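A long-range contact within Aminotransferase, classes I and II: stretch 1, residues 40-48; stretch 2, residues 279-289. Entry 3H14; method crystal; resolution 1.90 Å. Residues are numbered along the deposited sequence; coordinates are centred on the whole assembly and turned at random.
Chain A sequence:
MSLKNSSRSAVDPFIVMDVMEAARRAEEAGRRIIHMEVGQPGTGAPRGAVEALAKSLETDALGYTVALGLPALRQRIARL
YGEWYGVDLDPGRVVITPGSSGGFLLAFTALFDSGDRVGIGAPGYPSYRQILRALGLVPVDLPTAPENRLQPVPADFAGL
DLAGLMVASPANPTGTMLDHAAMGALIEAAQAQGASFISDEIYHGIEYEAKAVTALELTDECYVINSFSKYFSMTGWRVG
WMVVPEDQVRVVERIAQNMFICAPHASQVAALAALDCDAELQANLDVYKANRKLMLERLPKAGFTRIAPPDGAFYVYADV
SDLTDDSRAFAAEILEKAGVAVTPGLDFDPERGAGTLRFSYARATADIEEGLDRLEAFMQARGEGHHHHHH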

# COMPACT_ATOMS: atom_id res chain seq x y z
N GLN A 40 0.85 0.41 8.43
CA GLN A 40 0.71 -1.00 8.81
C GLN A 40 -0.39 -1.09 9.84
O GLN A 40 -0.56 -0.14 10.62
CB GLN A 40 1.97 -1.55 9.47
CG GLN A 40 3.29 -1.09 8.90
CD GLN A 40 4.48 -1.49 9.76
OE1 GLN A 40 4.38 -1.71 10.97
NE2 GLN A 40 5.64 -1.58 9.12
N PRO A 41 -1.12 -2.22 9.89
CA PRO A 41 -2.14 -2.40 10.90
C PRO A 41 -1.61 -2.29 12.33
O PRO A 41 -0.43 -2.57 12.60
CB PRO A 41 -2.65 -3.82 10.64
CG PRO A 41 -2.34 -4.07 9.24
CD PRO A 41 -1.07 -3.37 8.96
N GLY A 42 -2.48 -1.85 13.24
CA GLY A 42 -2.15 -1.83 14.65
C GLY A 42 -2.13 -3.25 15.22
O GLY A 42 -1.53 -3.50 16.26
N THR A 43 -2.75 -4.20 14.54
CA THR A 43 -2.89 -5.54 15.06
C THR A 43 -1.81 -6.47 14.53
O THR A 43 -1.18 -6.21 13.53
CB THR A 43 -4.28 -6.10 14.74
OG1 THR A 43 -4.56 -5.89 13.35
CG2 THR A 43 -5.34 -5.39 15.61
N GLY A 44 -1.59 -7.55 15.27
CA GLY A 44 -0.76 -8.64 14.77
C GLY A 44 -1.57 -9.68 14.02
O GLY A 44 -2.75 -9.51 13.74
N ALA A 45 -0.91 -10.79 13.70
CA ALA A 45 -1.55 -11.90 13.01
C ALA A 45 -2.78 -12.38 13.77
O ALA A 45 -2.80 -12.42 15.02
CB ALA A 45 -0.59 -13.04 12.79
N PRO A 46 -3.82 -12.76 13.03
CA PRO A 46 -5.03 -13.21 13.70
C PRO A 46 -4.79 -14.48 14.54
O PRO A 46 -3.88 -15.27 14.26
CB PRO A 46 -5.99 -13.46 12.55
CG PRO A 46 -5.12 -13.67 11.36
CD PRO A 46 -3.92 -12.84 11.57
N ARG A 47 -5.57 -14.65 15.60
CA ARG A 47 -5.38 -15.76 16.55
C ARG A 47 -5.32 -17.14 15.88
O ARG A 47 -4.48 -17.95 16.24
CB ARG A 47 -6.47 -15.75 17.63
N GLY A 48 -6.19 -17.39 14.90
CA GLY A 48 -6.21 -18.66 14.15
C GLY A 48 -4.93 -18.94 13.38
O GLY A 48 -4.46 -20.08 13.31
N ALA A 279 -13.90 -13.63 11.07
CA ALA A 279 -14.49 -12.89 12.20
C ALA A 279 -13.54 -11.87 12.79
O ALA A 279 -13.91 -10.72 13.02
CB ALA A 279 -14.98 -13.88 13.31
N GLU A 280 -12.30 -12.28 13.08
CA GLU A 280 -11.34 -11.37 13.66
C GLU A 280 -10.97 -10.28 12.68
O GLU A 280 -10.90 -9.13 13.06
CB GLU A 280 -10.07 -12.09 14.14
CG GLU A 280 -9.14 -11.16 14.85
CD GLU A 280 -7.92 -11.85 15.48
OE1 GLU A 280 -7.96 -13.07 15.69
OE2 GLU A 280 -6.91 -11.15 15.72
N LEU A 281 -10.72 -10.64 11.44
CA LEU A 281 -10.29 -9.63 10.44
C LEU A 281 -11.38 -8.63 10.14
O LEU A 281 -11.11 -7.46 9.86
CB LEU A 281 -9.79 -10.31 9.17
CG LEU A 281 -8.66 -11.31 9.43
CD1 LEU A 281 -8.24 -12.00 8.17
CD2 LEU A 281 -7.49 -10.67 10.11
N GLN A 282 -12.64 -9.05 10.19
CA GLN A 282 -13.74 -8.11 10.05
C GLN A 282 -13.89 -7.24 11.28
O GLN A 282 -14.34 -6.12 11.17
CB GLN A 282 -15.06 -8.83 9.68
CG GLN A 282 -15.03 -9.37 8.24
CD GLN A 282 -15.28 -8.29 7.23
OE1 GLN A 282 -16.03 -7.35 7.50
NE2 GLN A 282 -14.68 -8.41 6.04
N ALA A 283 -13.49 -7.74 12.45
CA ALA A 283 -13.50 -6.94 13.69
C ALA A 283 -12.49 -5.81 13.58
O ALA A 283 -12.78 -4.65 13.95
CB ALA A 283 -13.18 -7.80 14.87
N ASN A 284 -11.31 -6.14 13.08
CA ASN A 284 -10.30 -5.14 12.75
C ASN A 284 -10.90 -4.14 11.80
O ASN A 284 -10.72 -2.96 11.97
CB ASN A 284 -9.08 -5.75 12.06
CG ASN A 284 -8.33 -6.76 12.91
OD1 ASN A 284 -8.46 -6.80 14.14
ND2 ASN A 284 -7.51 -7.57 12.26
N LEU A 285 -11.59 -4.59 10.76
CA LEU A 285 -12.21 -3.64 9.82
C LEU A 285 -13.30 -2.76 10.46
O LEU A 285 -13.44 -1.59 10.10
CB LEU A 285 -12.75 -4.36 8.62
CG LEU A 285 -13.31 -3.46 7.51
CD1 LEU A 285 -12.25 -2.50 6.99
CD2 LEU A 285 -13.86 -4.31 6.38
N ASP A 286 -14.06 -3.31 11.40
CA ASP A 286 -15.03 -2.50 12.17
C ASP A 286 -14.34 -1.36 12.89
O ASP A 286 -14.85 -0.24 12.96
CB ASP A 286 -15.83 -3.34 13.19
CG ASP A 286 -16.75 -4.38 12.55
OD1 ASP A 286 -17.16 -4.20 11.37
OD2 ASP A 286 -17.03 -5.40 13.21
N VAL A 287 -13.15 -1.64 13.42
CA VAL A 287 -12.35 -0.61 14.03
C VAL A 287 -11.95 0.47 13.01
O VAL A 287 -12.09 1.65 13.26
CB VAL A 287 -11.11 -1.20 14.72
CG1 VAL A 287 -10.23 -0.11 15.19
CG2 VAL A 287 -11.56 -2.09 15.93
N TYR A 288 -11.48 0.06 11.85
CA TYR A 288 -11.13 1.04 10.82
C TYR A 288 -12.37 1.87 10.42
O TYR A 288 -12.25 3.06 10.22
CB TYR A 288 -10.57 0.38 9.56
CG TYR A 288 -9.33 -0.49 9.73
CD1 TYR A 288 -8.34 -0.18 10.62
CD2 TYR A 288 -9.15 -1.60 8.93
CE1 TYR A 288 -7.22 -1.00 10.74
CE2 TYR A 288 -8.05 -2.40 9.03
CZ TYR A 288 -7.09 -2.10 9.92
OH TYR A 288 -5.99 -2.91 10.05
N LYS A 289 -13.53 1.21 10.30
CA LYS A 289 -14.76 1.92 9.93
C LYS A 289 -15.09 3.00 10.94
O LYS A 289 -15.44 4.12 10.57
CB LYS A 289 -15.92 0.93 9.75
CG LYS A 289 -15.80 0.16 8.47
CD LYS A 289 -16.56 -1.13 8.46
CE LYS A 289 -16.74 -1.64 7.04
NZ LYS A 289 -17.41 -2.96 7.07
O HOH W 1 -6.08 -3.68 12.65
O HOH W 2 -5.48 -9.55 13.47
O HOH W 3 -4.55 -11.17 17.05
O HOH W 4 -8.50 -15.32 14.57

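How do the two backbones lie against each other? Residues 279-289 are wholly helical, with each amide from Ala283 to Lys289 bonded to the carbonyl four residues earlier. The other stretch is loop until Pro46, the N-cap of a helix that starts at Arg47. Their CA atoms come within 6.6 Å at Pro46 and Glu280 and 7.8 Å at Thr43 and Asn284, so the loop follows one side of the helix, running against its sequence direction.

What holds the start of the helix at Arg47? The first turn of any helix has amides without carbonyl partners. Pro46, at the N-cap, has no side-chain acceptor to offer these amides, and Glu280 supplies one to Arg47 N. Arg47 N donates to Glu280 OE1 at 2.9 Å, nearly straight at 165°. The extended Glu280 side chain (chi1 and chi2 both t) makes this reach possible. Pro46 CB also lies 4.0 Å from Leu281 CD2, an apolar contact beside the charged group.

How do waters fill the remaining gaps? Water 4 donates to Glu280 OE1 and accepts from Gly48 N. Waters 2 and 3 donate to Glu280 OE2 and to the carbonyls of Gly44 and Ala45, respectively; water 2 also accepts from Asn284 ND2. Farther along, water 1 bridges the hydroxyls of Thr43 and Tyr288, while Pro41 CB packs 3.5 Å from Tyr288 OH.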